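Local atomic coordinates of quinone reductase (Klebsiella pneumoniae subsp. pneumoniae, PDB entry 4GI5), a protein that binds flavin-adenine dinucleotide and probably acts as an NAD(P)H dehydrogenase that reduces quinones. Residues R35-A40 with G225-Q230; H48-Q51 with E55-V58; Q92-G97 with V138-F143; M202-G207 with F249-H254. One frame throughout, in Å; residues are numbered along the deposited sequence.

Interaction 1. Residues R35-A40 with G225-Q230; sequences RSLNGA and GQFADQ. With FAD (flavin-adenine dinucleotide), chain H.
Leu37 and Phe227 bring the first turn of helix 37-51 against helix 224-239 beside the adenine end of the FAD. Followed outward, the Leu37 side chain changes company atom by atom. Leu37 CB lies 3.5 Å from FAD O3P, the oxygen that bridges the two phosphates, and CG passes the ribose oxygen O4B. There the chain forks: CD2 stays with the ribose, whereas Leu37 CD1 crosses to the other helix and meets Phe227 CD1 at 3.6 Å. Leu37 CD1 also lies 3.5 Å from Gln230 OE1, a buried carbonyl oxygen that has no hydrogen-bonding partner, while Gln230 NE2 bonds Thr222 OG1 and a glycerol probably from the crystallisation liquor. Phe227 CG stands anti to its backbone N (chi1 -173°), which swings the ring toward helix 37-51; Ala40 CB touches its CZ obliquely, and FAD N6A sits over the centre of one face. The polar half of the site is the helix start. Ser36, the N-cap, accepts from Gly39 N, and the next two backbone amides turn to the pyrophosphate: Leu37 N binds FAD O1A at 3.1 Å. FAD O1P is gripped twice by Asn38, through N and, nearly straight, through ND2 (169°). This is the phosphate-binding helix N-terminus of a flavodoxin-like fold, with helix 37-51 following strand 24-29 of the parallel sheet and helix 224-239 flanking it after strand 209-216.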
# COMPACT_ATOMS: atom_id res chain seq x y z
N ARG B 35 -21.13 -12.00 3.10
CA ARG B 35 -21.20 -12.91 4.28
C ARG B 35 -19.86 -13.13 5.04
O ARG B 35 -19.78 -13.91 5.96
CB ARG B 35 -21.78 -14.28 3.84
CG ARG B 35 -23.19 -14.10 3.24
CD ARG B 35 -23.62 -15.46 2.61
NE ARG B 35 -23.70 -16.41 3.71
CZ ARG B 35 -23.82 -17.74 3.45
NH1 ARG B 35 -23.89 -18.14 2.25
NH2 ARG B 35 -23.88 -18.60 4.39
N SER B 36 -18.81 -12.35 4.67
CA SER B 36 -17.51 -12.46 5.30
C SER B 36 -17.53 -11.94 6.68
O SER B 36 -18.48 -11.27 7.12
CB SER B 36 -16.54 -11.52 4.49
OG SER B 36 -16.93 -10.16 4.43
N LEU B 37 -16.47 -12.21 7.42
CA LEU B 37 -16.23 -11.55 8.67
C LEU B 37 -16.35 -10.05 8.55
O LEU B 37 -16.97 -9.33 9.34
CB LEU B 37 -14.88 -12.05 9.21
CG LEU B 37 -14.50 -11.35 10.51
CD1 LEU B 37 -15.37 -11.71 11.71
CD2 LEU B 37 -13.07 -11.69 10.90
N ASN B 38 -15.63 -9.47 7.56
CA ASN B 38 -15.74 -8.05 7.31
C ASN B 38 -17.20 -7.55 7.05
O ASN B 38 -17.61 -6.52 7.56
CB ASN B 38 -14.85 -7.61 6.14
CG ASN B 38 -13.46 -7.22 6.63
OD1 ASN B 38 -13.26 -6.06 6.99
ND2 ASN B 38 -12.58 -8.18 6.77
N GLY B 39 -17.91 -8.32 6.29
CA GLY B 39 -19.30 -7.96 6.05
C GLY B 39 -20.09 -7.90 7.38
O GLY B 39 -20.97 -7.00 7.58
N ALA B 40 -19.88 -8.88 8.22
CA ALA B 40 -20.52 -8.92 9.56
C ALA B 40 -20.19 -7.72 10.40
O ALA B 40 -21.01 -7.13 11.11
CB ALA B 40 -20.23 -10.23 10.26
N GLY B 225 -16.98 -16.91 19.88
CA GLY B 225 -16.52 -16.19 21.00
C GLY B 225 -15.52 -15.07 20.65
O GLY B 225 -15.57 -13.96 21.19
N GLN B 226 -14.73 -15.37 19.66
CA GLN B 226 -13.78 -14.30 19.12
C GLN B 226 -14.56 -13.18 18.44
O GLN B 226 -14.26 -11.99 18.60
CB GLN B 226 -12.76 -14.99 18.18
CG GLN B 226 -11.66 -14.02 17.71
CD GLN B 226 -10.58 -14.73 16.96
OE1 GLN B 226 -10.54 -15.97 16.89
NE2 GLN B 226 -9.82 -13.98 16.22
N PHE B 227 -15.59 -13.51 17.70
CA PHE B 227 -16.46 -12.54 17.13
C PHE B 227 -17.14 -11.66 18.17
O PHE B 227 -17.28 -10.44 18.00
CB PHE B 227 -17.46 -13.19 16.22
CG PHE B 227 -18.30 -12.21 15.47
CD1 PHE B 227 -17.74 -11.41 14.41
CD2 PHE B 227 -19.67 -12.04 15.72
CE1 PHE B 227 -18.47 -10.46 13.73
CE2 PHE B 227 -20.40 -11.05 15.07
CZ PHE B 227 -19.83 -10.27 14.05
N ALA B 228 -17.64 -12.27 19.26
CA ALA B 228 -18.19 -11.45 20.29
C ALA B 228 -17.14 -10.48 20.86
O ALA B 228 -17.52 -9.28 21.17
CB ALA B 228 -18.82 -12.30 21.44
N ASP B 229 -15.91 -10.92 21.03
CA ASP B 229 -14.89 -10.03 21.49
C ASP B 229 -14.65 -8.84 20.47
O ASP B 229 -14.43 -7.69 20.91
CB ASP B 229 -13.57 -10.74 21.78
CG ASP B 229 -13.62 -11.70 22.98
OD1 ASP B 229 -14.54 -11.57 23.80
OD2 ASP B 229 -12.81 -12.60 22.94
N GLN B 230 -14.59 -9.20 19.19
CA GLN B 230 -14.43 -8.19 18.13
C GLN B 230 -15.54 -7.18 18.18
O GLN B 230 -15.32 -6.00 18.10
CB GLN B 230 -14.33 -8.85 16.75
CG GLN B 230 -13.10 -9.75 16.56
CD GLN B 230 -13.24 -10.69 15.41
OE1 GLN B 230 -14.36 -10.95 14.93
NE2 GLN B 230 -12.15 -11.29 15.02
PA FAD H . -13.56 -14.47 6.17
O1A FAD H . -14.83 -14.04 5.54
O2A FAD H . -12.61 -15.40 5.58
O5B FAD H . -13.89 -15.12 7.64
C5B FAD H . -12.91 -15.42 8.66
C4B FAD H . -13.56 -16.27 9.70
O4B FAD H . -14.45 -15.45 10.43
C3B FAD H . -14.26 -17.48 9.14
O3B FAD H . -13.83 -18.56 9.95
C2B FAD H . -15.69 -17.10 9.44
O2B FAD H . -16.58 -18.24 9.55
C1B FAD H . -15.68 -16.26 10.68
N9A FAD H . -16.90 -15.42 10.76
C8A FAD H . -17.62 -14.69 9.74
N7A FAD H . -18.69 -14.09 10.22
C5A FAD H . -18.69 -14.55 11.50
C6A FAD H . -19.61 -14.45 12.63
N6A FAD H . -20.60 -13.66 12.39
N1A FAD H . -19.34 -15.03 13.85
C2A FAD H . -18.23 -15.75 14.01
N3A FAD H . -17.34 -15.93 12.96
C4A FAD H . -17.59 -15.33 11.84
N1 FAD H . -3.00 -11.34 6.83
C2 FAD H . -2.00 -10.64 7.41
O2 FAD H . -1.83 -10.64 8.70
N3 FAD H . -1.12 -9.89 6.66
C4 FAD H . -1.13 -9.92 5.31
O4 FAD H . -0.40 -9.18 4.64
C4X FAD H . -2.16 -10.69 4.68
N5 FAD H . -2.27 -10.70 3.31
C5X FAD H . -3.36 -11.37 2.70
C6 FAD H . -3.52 -11.31 1.40
C7 FAD H . -4.64 -11.86 0.77
C7M FAD H . -4.81 -11.76 -0.70
C8 FAD H . -5.57 -12.58 1.55
C8M FAD H . -6.75 -13.24 0.88
C9 FAD H . -5.42 -12.68 2.90
C9A FAD H . -4.30 -12.04 3.52
N10 FAD H . -4.18 -12.00 4.89
C10 FAD H . -3.13 -11.32 5.51
C1' FAD H . -5.17 -12.61 5.79
C2' FAD H . -6.34 -11.63 5.83
O2' FAD H . -6.09 -10.38 6.49
C3' FAD H . -7.58 -12.28 6.51
O3' FAD H . -7.92 -13.37 5.62
C4' FAD H . -8.80 -11.36 6.61
O4' FAD H . -8.56 -10.39 7.58
C5' FAD H . -10.03 -12.17 7.12
O5' FAD H . -11.15 -11.34 7.03
P FAD H . -12.34 -11.81 6.00
O1P FAD H . -13.44 -10.83 6.15
O2P FAD H . -11.87 -12.07 4.64
O3P FAD H . -12.71 -13.20 6.75

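Interaction 2. Residues H48-Q51 with E55-V58; sequences HLQQ and EVQV
Val56 sends one methyl, CG2, into the last turn of helix 37-51, where Leu49 CB meets it at 3.7 Å. A chi1 of -178° turns the valine CG1 beside the carbonyl carbon and leaves CG2 on the N side, directed at the helix. Leu49 crosses it at about a right angle. With CG beside its backbone N (chi1 -75°), Leu49 brings CD1 within 4.1 Å of the same Val56 CG2. The leucine thus touches one methyl with both the root and a branch of its side chain, and it also packs on Val25 of strand 24-29. These residues belong to the beta-alpha-beta unit formed by strand 24-29, helix 37-51 and strand 55-60, in which the helix covers the strands it connects and Val56 lies on the edge strand of the parallel sheet. Gln50 adds a more exposed layer. Its chain runs extended beyond CG, passing Val56 CG2 with Gln50 CG at 4.1 Å and carrying the amide past the methyl. There Gln50 NE2 donates to a water 3.2 Å away. That water also accepts from Val56 N, at 3.0 Å.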
# COMPACT_ATOMS: atom_id res chain seq x y z
N HIS B 48 -24.93 -0.07 14.75
CA HIS B 48 -24.56 0.53 16.00
C HIS B 48 -24.61 2.04 15.91
O HIS B 48 -25.06 2.76 16.86
CB HIS B 48 -23.18 0.01 16.46
CG HIS B 48 -22.90 0.29 17.88
ND1 HIS B 48 -22.28 1.42 18.30
CD2 HIS B 48 -23.24 -0.41 19.00
CE1 HIS B 48 -22.18 1.40 19.61
NE2 HIS B 48 -22.75 0.30 20.05
N LEU B 49 -24.02 2.59 14.84
CA LEU B 49 -23.97 4.06 14.67
C LEU B 49 -25.41 4.66 14.46
O LEU B 49 -25.71 5.74 15.04
CB LEU B 49 -23.11 4.41 13.47
CG LEU B 49 -21.62 4.26 13.77
CD1 LEU B 49 -20.90 4.27 12.42
CD2 LEU B 49 -21.09 5.31 14.75
N GLN B 50 -26.21 3.95 13.68
CA GLN B 50 -27.58 4.41 13.39
C GLN B 50 -28.43 4.39 14.69
O GLN B 50 -29.09 5.39 15.00
CB GLN B 50 -28.18 3.54 12.33
CG GLN B 50 -27.73 3.99 10.94
CD GLN B 50 -28.21 3.07 9.89
OE1 GLN B 50 -28.65 1.98 10.18
NE2 GLN B 50 -28.15 3.51 8.70
N GLN B 51 -28.28 3.35 15.48
CA GLN B 51 -28.98 3.25 16.78
C GLN B 51 -28.54 4.32 17.75
O GLN B 51 -29.34 4.75 18.61
CB GLN B 51 -28.81 1.90 17.39
CG GLN B 51 -29.51 0.88 16.61
CD GLN B 51 -29.08 -0.53 17.04
OE1 GLN B 51 -28.30 -0.72 18.00
NE2 GLN B 51 -29.55 -1.53 16.30
N GLU B 55 -25.87 9.69 11.41
CA GLU B 55 -26.22 9.45 10.09
C GLU B 55 -24.97 8.75 9.42
O GLU B 55 -23.82 9.14 9.72
CB GLU B 55 -26.36 10.72 9.34
CG GLU B 55 -27.63 11.54 9.59
CD GLU B 55 -27.59 12.77 8.70
OE1 GLU B 55 -27.39 13.86 9.27
OE2 GLU B 55 -27.63 12.61 7.45
N VAL B 56 -25.24 7.81 8.56
CA VAL B 56 -24.15 6.92 8.00
C VAL B 56 -24.33 6.88 6.51
O VAL B 56 -25.39 6.60 6.01
CB VAL B 56 -24.15 5.50 8.57
CG1 VAL B 56 -22.96 4.71 7.96
CG2 VAL B 56 -24.01 5.51 10.07
N GLN B 57 -23.29 7.22 5.72
CA GLN B 57 -23.24 6.86 4.34
C GLN B 57 -22.11 5.80 4.14
O GLN B 57 -21.16 5.78 4.91
CB GLN B 57 -22.96 8.06 3.45
CG GLN B 57 -24.12 9.07 3.29
CD GLN B 57 -23.81 10.01 2.13
OE1 GLN B 57 -23.38 11.11 2.32
NE2 GLN B 57 -23.92 9.51 0.94
N VAL B 58 -22.28 4.97 3.14
CA VAL B 58 -21.38 3.80 2.91
C VAL B 58 -20.93 3.84 1.53
O VAL B 58 -21.71 4.07 0.60
CB VAL B 58 -22.06 2.47 3.19
CG1 VAL B 58 -21.03 1.31 3.00
CG2 VAL B 58 -22.52 2.47 4.62
O HOH W 1 -28.04 6.68 8.35

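Interaction 3. Residues Q92-G97 with V138-F143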
# COMPACT_ATOMS: atom_id res chain seq x y z
N GLN B 92 -6.43 20.08 -13.66
CA GLN B 92 -7.44 20.69 -14.58
C GLN B 92 -8.85 20.12 -14.41
O GLN B 92 -9.80 20.91 -14.31
CB GLN B 92 -6.99 20.61 -16.04
CG GLN B 92 -8.04 21.34 -16.90
CD GLN B 92 -7.76 21.24 -18.37
OE1 GLN B 92 -7.81 20.15 -19.01
NE2 GLN B 92 -7.42 22.39 -18.92
N ALA B 93 -9.00 18.80 -14.30
CA ALA B 93 -10.32 18.20 -14.13
C ALA B 93 -11.02 18.66 -12.90
O ALA B 93 -12.26 18.94 -12.91
CB ALA B 93 -10.25 16.71 -14.13
N PHE B 94 -10.29 18.75 -11.80
CA PHE B 94 -10.88 19.16 -10.55
C PHE B 94 -11.26 20.68 -10.64
O PHE B 94 -12.34 21.05 -10.19
CB PHE B 94 -9.93 18.97 -9.37
CG PHE B 94 -10.53 19.35 -8.05
CD1 PHE B 94 -11.34 18.45 -7.40
CD2 PHE B 94 -10.34 20.57 -7.50
CE1 PHE B 94 -11.98 18.76 -6.24
CE2 PHE B 94 -10.94 20.90 -6.26
CZ PHE B 94 -11.80 20.01 -5.69
N ALA B 95 -10.37 21.49 -11.16
CA ALA B 95 -10.59 22.96 -11.25
C ALA B 95 -11.73 23.27 -12.23
O ALA B 95 -12.48 24.18 -11.96
CB ALA B 95 -9.34 23.71 -11.68
N GLN B 96 -11.85 22.55 -13.31
CA GLN B 96 -12.84 22.82 -14.41
C GLN B 96 -14.12 22.05 -14.23
O GLN B 96 -15.08 22.30 -14.96
CB GLN B 96 -12.27 22.47 -15.79
CG GLN B 96 -11.12 23.34 -16.23
CD GLN B 96 -11.48 24.78 -16.06
OE1 GLN B 96 -12.49 25.23 -16.63
NE2 GLN B 96 -10.74 25.51 -15.21
N GLY B 97 -14.17 21.08 -13.31
CA GLY B 97 -15.37 20.36 -13.10
C GLY B 97 -15.68 19.27 -14.07
O GLY B 97 -16.85 18.99 -14.33
N VAL B 138 -9.94 9.33 -6.06
CA VAL B 138 -10.74 10.34 -5.35
C VAL B 138 -9.85 11.50 -4.87
O VAL B 138 -10.27 12.64 -4.79
CB VAL B 138 -11.49 9.73 -4.20
CG1 VAL B 138 -12.21 10.70 -3.29
CG2 VAL B 138 -12.47 8.70 -4.74
N TYR B 139 -8.57 11.19 -4.52
CA TYR B 139 -7.71 12.18 -3.89
C TYR B 139 -7.08 13.04 -4.96
O TYR B 139 -5.89 12.95 -5.28
CB TYR B 139 -6.61 11.46 -3.04
CG TYR B 139 -6.97 11.19 -1.65
CD1 TYR B 139 -8.29 11.09 -1.20
CD2 TYR B 139 -5.94 10.89 -0.71
CE1 TYR B 139 -8.64 10.84 0.09
CE2 TYR B 139 -6.27 10.63 0.61
CZ TYR B 139 -7.59 10.67 1.08
OH TYR B 139 -7.78 10.40 2.39
N ALA B 140 -7.88 13.88 -5.58
CA ALA B 140 -7.42 14.72 -6.70
C ALA B 140 -6.48 15.91 -6.34
O ALA B 140 -6.48 16.41 -5.22
CB ALA B 140 -8.71 15.29 -7.40
N TRP B 141 -5.84 16.39 -7.37
CA TRP B 141 -5.03 17.58 -7.32
C TRP B 141 -5.91 18.80 -7.14
O TRP B 141 -6.76 19.02 -8.01
CB TRP B 141 -4.15 17.71 -8.53
CG TRP B 141 -3.23 18.94 -8.45
CD1 TRP B 141 -3.60 20.31 -8.18
CD2 TRP B 141 -1.83 18.98 -8.65
NE1 TRP B 141 -2.50 21.10 -8.18
CE2 TRP B 141 -1.42 20.34 -8.50
CE3 TRP B 141 -0.92 18.03 -8.95
CZ2 TRP B 141 -0.11 20.74 -8.63
CZ3 TRP B 141 0.40 18.40 -9.08
CH2 TRP B 141 0.80 19.75 -8.92
N GLY B 142 -5.83 19.48 -6.04
CA GLY B 142 -6.75 20.58 -5.69
C GLY B 142 -7.67 20.15 -4.59
O GLY B 142 -8.38 21.01 -4.03
N PHE B 143 -7.72 18.81 -4.26
CA PHE B 143 -8.67 18.26 -3.30
C PHE B 143 -7.85 17.69 -2.11
O PHE B 143 -7.84 18.21 -1.01
CB PHE B 143 -9.54 17.20 -3.95
CG PHE B 143 -10.62 16.66 -3.04
CD1 PHE B 143 -11.66 17.48 -2.63
CD2 PHE B 143 -10.62 15.35 -2.63
CE1 PHE B 143 -12.65 17.00 -1.84
CE2 PHE B 143 -11.66 14.85 -1.89
CZ PHE B 143 -12.66 15.71 -1.45
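The 138-143 segment leaves helix 129-138 through an inverse gamma turn centred on Tyr139, closed by Ala140 N to Val138 O at 2.8 Å, then bends back on itself, with Phe143 N bonded to Ala140 O, and passes the end of helix 86-96 with Gly142 opposite Phe94. The contact lies within the flavodoxin-like fold and joins that helix to the loop leading to strand 150-151. Phe94 carries it from the helix side. Its CG lies beside the carbonyl carbon (chi1 -178°), and from there the ring reaches into the bend of the loop and meets four successive residues. Phe143 CB lies over one face, in a CH-pi contact 4.1 Å from the Phe94 ring centroid and 29° off the normal; the carbonyl carbon of Gly142 lies over the same face. Ala140 CB approaches CD1 obliquely. The two phenyl rings meet obliquely, their planes at 42°, and their closest approach brings Phe94 CE1 to Phe143 CD1 at 3.8 Å. Outside the two segments, the Phe143 ring meets Phe164 edge-to-face, and Phe94 packs on Gln107 of helix 101-112. The Trp141 side chain packs on Thr87 and Lys91 and meets the ring of Tyr145, a residue of the FAD pocket; it comes within about 7 Å of a bound FAD, so the loop passes near that pocket. Two loop carbonyl oxygens also come close to Phe94: Trp141 O lies 3.4 Å from Phe94 CB, and Gly142 O is equally close, at 3.4 Å, to Phe94 CE2.

Interaction 4. Residues M202-G207 with F249-H254; sequences MLFYPG and FRRQNH
Phe249 sets its CB almost squarely over the middle of the Phe204 ring, 3.5 Å from the centroid and only 8° off the normal, so that the two phenylalanines meet by a CH-pi contact and not by stacking of their rings. The rings themselves meet obliquely, planes at 42° and centroids 5.2 Å apart, and the side chains slide past each other in opposite directions. Phe249 CG is anti to its carbonyl carbon (chi1 -70°), which carries the ring back toward the base of Phe204, where Phe249 CD2 comes to 3.8 Å from Phe204 CB. The outer rim of the Phe204 ring is met by backbone instead: Arg250 O lies near the ring plane at its edge, 3.2 Å from Phe204 CE2. Arg251 contributes its backbone N and, more distantly, CG, both near Phe204 CZ. Its guanidinium is turned elsewhere, lying against the face of the His254 imidazole, with NH2 bonded to Gly160 O. Arg250 starts away from the helix; its NH1 forms a salt bridge with Asp256 and its NE a hydrogen bond to Val277 O. Phe204, buried, also packs on Val210 of strand 209-216 and on Tyr159; the 249-254 loop covers it from the Phe249 side. The helix 196-204 ends here in a Schellman motif, with Gly207 of positive phi as its C-prime residue and Gly207 N bonded to Phe204 O across a type I turn.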
# COMPACT_ATOMS: atom_id res chain seq x y z
N MSE B 202 -1.87 9.08 3.95
CA MSE B 202 -3.15 9.15 3.29
C MSE B 202 -4.23 9.87 4.12
O MSE B 202 -5.25 10.37 3.57
CB MSE B 202 -3.70 7.80 2.79
CG MSE B 202 -2.72 7.13 1.85
SE MSE B 202 -3.48 5.34 1.44
CE MSE B 202 -1.78 4.48 1.17
N LEU B 203 -4.11 9.85 5.45
CA LEU B 203 -5.13 10.38 6.33
C LEU B 203 -4.66 11.72 6.93
O LEU B 203 -5.30 12.75 6.73
CB LEU B 203 -5.54 9.36 7.38
CG LEU B 203 -6.16 8.04 6.86
CD1 LEU B 203 -6.57 7.18 8.04
CD2 LEU B 203 -7.24 8.28 5.87
N PHE B 204 -3.53 11.68 7.63
CA PHE B 204 -3.02 12.94 8.22
C PHE B 204 -2.63 13.90 7.10
O PHE B 204 -2.81 15.15 7.22
CB PHE B 204 -1.81 12.65 9.05
CG PHE B 204 -1.26 13.85 9.83
CD1 PHE B 204 -2.05 14.56 10.78
CD2 PHE B 204 0.04 14.23 9.60
CE1 PHE B 204 -1.57 15.65 11.44
CE2 PHE B 204 0.55 15.30 10.31
CZ PHE B 204 -0.26 15.98 11.18
N TYR B 205 -2.14 13.40 5.97
CA TYR B 205 -1.68 14.22 4.83
C TYR B 205 -2.73 15.25 4.41
O TYR B 205 -2.43 16.43 4.36
CB TYR B 205 -1.20 13.29 3.65
CG TYR B 205 -0.62 13.98 2.49
CD1 TYR B 205 -1.37 14.86 1.71
CD2 TYR B 205 0.71 13.71 2.12
CE1 TYR B 205 -0.76 15.50 0.64
CE2 TYR B 205 1.29 14.30 1.04
CZ TYR B 205 0.56 15.22 0.33
OH TYR B 205 1.19 15.91 -0.69
N PRO B 206 -3.97 14.88 4.08
CA PRO B 206 -4.97 15.88 3.66
C PRO B 206 -5.76 16.53 4.84
O PRO B 206 -6.75 17.22 4.62
CB PRO B 206 -5.89 15.07 2.73
CG PRO B 206 -5.84 13.68 3.33
CD PRO B 206 -4.43 13.50 3.71
N GLY B 207 -5.32 16.27 6.04
CA GLY B 207 -5.69 17.02 7.24
C GLY B 207 -6.61 16.39 8.23
O GLY B 207 -7.04 17.05 9.17
N PHE B 249 0.47 13.16 15.47
CA PHE B 249 1.36 13.41 14.39
C PHE B 249 1.73 14.92 14.37
O PHE B 249 0.86 15.79 14.61
CB PHE B 249 0.74 13.04 13.04
CG PHE B 249 0.56 11.56 12.82
CD1 PHE B 249 1.65 10.70 12.86
CD2 PHE B 249 -0.62 11.10 12.35
CE1 PHE B 249 1.51 9.33 12.56
CE2 PHE B 249 -0.75 9.72 12.03
CZ PHE B 249 0.28 8.90 12.11
N ARG B 250 2.94 15.22 13.95
CA ARG B 250 3.47 16.58 13.94
C ARG B 250 3.00 17.33 12.70
O ARG B 250 3.12 16.80 11.54
CB ARG B 250 4.97 16.61 14.03
CG ARG B 250 5.56 16.08 15.30
CD ARG B 250 7.04 16.23 15.23
NE ARG B 250 7.74 15.57 16.31
CZ ARG B 250 7.90 16.11 17.51
NH1 ARG B 250 7.40 17.33 17.76
NH2 ARG B 250 8.60 15.46 18.38
N ARG B 251 2.51 18.55 12.81
CA ARG B 251 2.18 19.34 11.64
C ARG B 251 3.41 19.77 10.84
O ARG B 251 4.45 20.06 11.41
CB ARG B 251 1.31 20.54 11.99
CG ARG B 251 0.02 20.16 12.67
CD ARG B 251 -1.18 20.87 12.11
NE ARG B 251 -1.22 22.28 12.52
CZ ARG B 251 -2.11 23.18 12.05
NH1 ARG B 251 -2.03 24.46 12.51
NH2 ARG B 251 -3.05 22.89 11.17
N GLN B 252 3.28 19.83 9.52
CA GLN B 252 4.42 20.15 8.71
C GLN B 252 4.88 21.64 8.81
O GLN B 252 6.06 21.89 8.89
CB GLN B 252 4.11 19.95 7.24
CG GLN B 252 5.26 20.22 6.28
CD GLN B 252 4.86 19.98 4.84
OE1 GLN B 252 5.01 18.84 4.28
NE2 GLN B 252 4.36 21.01 4.21
N ASN B 253 3.90 22.52 8.82
CA ASN B 253 4.17 23.96 8.45
C ASN B 253 4.24 24.89 9.67
O ASN B 253 4.30 26.07 9.47
CB ASN B 253 3.15 24.50 7.50
CG ASN B 253 3.16 23.78 6.15
OD1 ASN B 253 4.21 23.58 5.56
ND2 ASN B 253 2.00 23.54 5.64
N HIS B 254 4.36 24.38 10.86
CA HIS B 254 4.21 25.31 12.02
C HIS B 254 5.36 25.25 12.97
O HIS B 254 5.20 25.53 14.16
CB HIS B 254 2.84 25.00 12.63
CG HIS B 254 1.72 25.36 11.71
ND1 HIS B 254 1.30 26.67 11.56
CD2 HIS B 254 1.05 24.65 10.77
CE1 HIS B 254 0.39 26.74 10.59
NE2 HIS B 254 0.23 25.53 10.08

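How the interactions relate
Interactions 1 and 2 share helix 37-51 at its two ends: its start, partly buried against the cofactor, serves the FAD pyrophosphate with amide donors, while its last turn packs on edge strand 55-60 through aliphatic carbons and a water, pairing buried Leu49 with exposed Gln50. Interactions 3 and 4 each centre on one phenylalanine receiving the CB of another over a ring face, but Phe204 is buried, whereas Phe94 is partly exposed. They touch directly, through a probable hydrogen bond of 2.8 Å between Tyr139 OH and Met202 O. Both lie across the chain's centre from interaction 1, and in both segments 138-143 and 202-207 tyrosines meet Trp124 of the second subunit.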